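Local structure of putative Outer membrane protein (Helicobacter pylori, 6GW5) at residues E10-L15 with P373-N378. The protein probably binds host glycans as the adhesin domain of SabA, an outer membrane protein thought to help the bacterium attach to its host. Residues are numbered along the deposited sequence; the frame is centred on the assembly and turned at random.
Sequences EKYEQL and PYNQVN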
loop_
_atom_site.group_PDB
_atom_site.type_symbol
_atom_site.label_atom_id
_atom_site.label_comp_id
_atom_site.label_asym_id
_atom_site.label_seq_id
_atom_site.Cartn_x
_atom_site.Cartn_y
_atom_site.Cartn_z
ATOM N N GLU A 10 26.441 -18.569 29.308
ATOM C CA GLU A 10 25.063 -18.540 28.844
ATOM C C GLU A 10 24.150 -17.895 29.897
ATOM O O GLU A 10 23.106 -17.348 29.542
ATOM C CB GLU A 10 24.540 -19.867 28.249
ATOM C CG GLU A 10 24.971 -21.205 28.866
ATOM C CD GLU A 10 24.156 -21.569 30.095
ATOM O OE1 GLU A 10 23.742 -22.751 30.228
ATOM O OE2 GLU A 10 23.877 -20.679 30.917
ATOM N N LYS A 11 24.538 -17.977 31.167
ATOM C CA LYS A 11 23.865 -17.212 32.200
ATOM C C LYS A 11 24.111 -15.727 31.960
ATOM O O LYS A 11 23.186 -14.901 32.072
ATOM C CB LYS A 11 24.292 -17.674 33.590
ATOM C CG LYS A 11 23.710 -19.044 33.878
ATOM C CD LYS A 11 23.661 -19.441 35.337
ATOM C CE LYS A 11 22.561 -20.524 35.448
ATOM N NZ LYS A 11 22.208 -21.006 36.808
ATOM N N TYR A 12 25.335 -15.388 31.569
ATOM C CA TYR A 12 25.650 -13.997 31.290
ATOM C C TYR A 12 24.830 -13.517 30.114
ATOM O O TYR A 12 24.254 -12.443 30.171
ATOM C CB TYR A 12 27.150 -13.763 31.025
ATOM C CG TYR A 12 28.086 -13.721 32.230
ATOM C CD1 TYR A 12 27.618 -13.743 33.546
ATOM C CD2 TYR A 12 29.470 -13.650 32.034
ATOM C CE1 TYR A 12 28.495 -13.708 34.627
ATOM C CE2 TYR A 12 30.358 -13.621 33.109
ATOM C CZ TYR A 12 29.872 -13.638 34.411
ATOM O OH TYR A 12 30.748 -13.615 35.485
ATOM N N GLU A 13 24.786 -14.315 29.057
ATOM C CA GLU A 13 24.117 -13.894 27.843
ATOM C C GLU A 13 22.620 -13.746 28.100
ATOM O O GLU A 13 21.961 -12.902 27.537
ATOM C CB GLU A 13 24.438 -14.842 26.687
ATOM C CG GLU A 13 24.326 -14.162 25.336
ATOM C CD GLU A 13 24.148 -15.094 24.138
ATOM O OE1 GLU A 13 24.831 -14.784 23.145
ATOM O OE2 GLU A 13 23.358 -16.097 24.141
ATOM N N GLN A 14 22.113 -14.533 29.021
ATOM C CA GLN A 14 20.709 -14.489 29.344
ATOM C C GLN A 14 20.332 -13.280 30.201
ATOM O O GLN A 14 19.269 -12.700 30.033
ATOM C CB GLN A 14 20.278 -15.768 30.060
ATOM C CG GLN A 14 19.117 -16.454 29.389
ATOM C CD GLN A 14 17.802 -16.009 29.908
ATOM O OE1 GLN A 14 17.577 -16.142 31.086
ATOM N NE2 GLN A 14 16.934 -15.491 29.062
ATOM N N LEU A 15 21.186 -12.935 31.148
ATOM C CA LEU A 15 20.942 -11.772 31.975
ATOM C C LEU A 15 20.973 -10.511 31.098
ATOM O O LEU A 15 20.152 -9.603 31.224
ATOM C CB LEU A 15 21.978 -11.694 33.091
ATOM C CG LEU A 15 21.962 -10.415 33.936
ATOM C CD1 LEU A 15 20.647 -10.235 34.666
ATOM C CD2 LEU A 15 23.104 -10.429 34.942
ATOM N N PRO A 373 31.257 -19.345 42.771
ATOM C CA PRO A 373 32.593 -18.882 43.184
ATOM C C PRO A 373 33.447 -18.382 42.013
ATOM O O PRO A 373 34.177 -17.406 42.152
ATOM C CB PRO A 373 33.232 -20.110 43.856
ATOM C CG PRO A 373 32.339 -21.277 43.585
ATOM C CD PRO A 373 31.054 -20.794 42.976
ATOM N N TYR A 374 33.306 -19.021 40.862
ATOM C CA TYR A 374 34.085 -18.634 39.691
ATOM C C TYR A 374 33.525 -17.358 39.028
ATOM O O TYR A 374 34.144 -16.774 38.119
ATOM C CB TYR A 374 34.197 -19.797 38.700
ATOM C CG TYR A 374 32.934 -20.609 38.505
ATOM C CD1 TYR A 374 32.543 -21.597 39.419
ATOM C CD2 TYR A 374 32.130 -20.407 37.381
ATOM C CE1 TYR A 374 31.371 -22.332 39.224
ATOM C CE2 TYR A 374 30.956 -21.144 37.175
ATOM C CZ TYR A 374 30.592 -22.113 38.092
ATOM O OH TYR A 374 29.450 -22.834 37.878
ATOM N N ASN A 375 32.352 -16.918 39.465
ATOM C CA ASN A 375 31.804 -15.704 38.909
ATOM C C ASN A 375 32.764 -14.559 39.124
ATOM O O ASN A 375 33.117 -14.256 40.261
ATOM C CB ASN A 375 30.475 -15.352 39.543
ATOM C CG ASN A 375 29.952 -14.023 39.078
ATOM O OD1 ASN A 375 30.070 -13.668 37.898
ATOM N ND2 ASN A 375 29.427 -13.250 40.007
ATOM N N GLN A 376 33.104 -13.909 38.010
ATOM C CA GLN A 376 34.007 -12.785 37.943
ATOM C C GLN A 376 33.286 -11.409 37.975
ATOM O O GLN A 376 33.844 -10.421 38.442
ATOM C CB GLN A 376 34.771 -12.911 36.604
ATOM C CG GLN A 376 36.110 -12.210 36.576
ATOM C CD GLN A 376 37.330 -13.135 36.587
ATOM O OE1 GLN A 376 37.327 -14.210 37.200
ATOM N NE2 GLN A 376 38.403 -12.691 35.919
ATOM N N VAL A 377 32.043 -11.334 37.500
ATOM C CA VAL A 377 31.343 -10.037 37.403
ATOM C C VAL A 377 30.364 -9.728 38.533
ATOM O O VAL A 377 29.464 -10.526 38.844
ATOM C CB VAL A 377 30.557 -9.914 36.087
ATOM C CG1 VAL A 377 29.950 -8.523 35.947
ATOM C CG2 VAL A 377 31.474 -10.200 34.904
ATOM N N ASN A 378 30.485 -8.525 39.095
ATOM C CA ASN A 378 29.546 -8.067 40.123
ATOM C C ASN A 378 28.191 -7.683 39.540
ATOM O O ASN A 378 28.084 -6.822 38.702
ATOM C CB ASN A 378 30.084 -6.880 40.907
ATOM C CG ASN A 378 29.142 -6.452 42.025
ATOM O OD1 ASN A 378 28.248 -7.194 42.417
ATOM N ND2 ASN A 378 29.300 -5.229 42.495
#
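Tyr12 reaches from helix 3-32 to the loop after helix 348-370 and donates its phenolic proton to the side-chain carbonyl of Asn375, with OH 2.5 Å from OD1. The acceptor lies at the edge of the ring, in its plane, and the hydroxyl meets it nearly head-on, at a C=O...O angle of 162°; ring and amide planes stand 69° apart. Beside this bond, Val377 brings its CG2 methyl obliquely to the hydroxyl-bearing end of the ring, 3.8 Å from Tyr12 CZ. OD1 of Asn375 has a second donor, the backbone N of Val377 at 3.1 Å, which comes from above the carbonyl plane and closes an Asx turn. The other end of the amide is held too, since Asn375 ND2 donates to Val377 O over 3.0 Å. Asn375, its CG anti to the backbone N (chi1 174°), presents its amide between Tyr12 and Val377; the two bonds to Val377 would restrict its rotation. The contact ties residues 10-15, in a predicted coiled coil, to this loop, far from the centre of the elongated, mostly helical adhesin domain. Around the pair, Leu409 and Leu413 of helix 403-415 and Ile369 of helix 348-370 touch Tyr12, and Ala412 touches Val377.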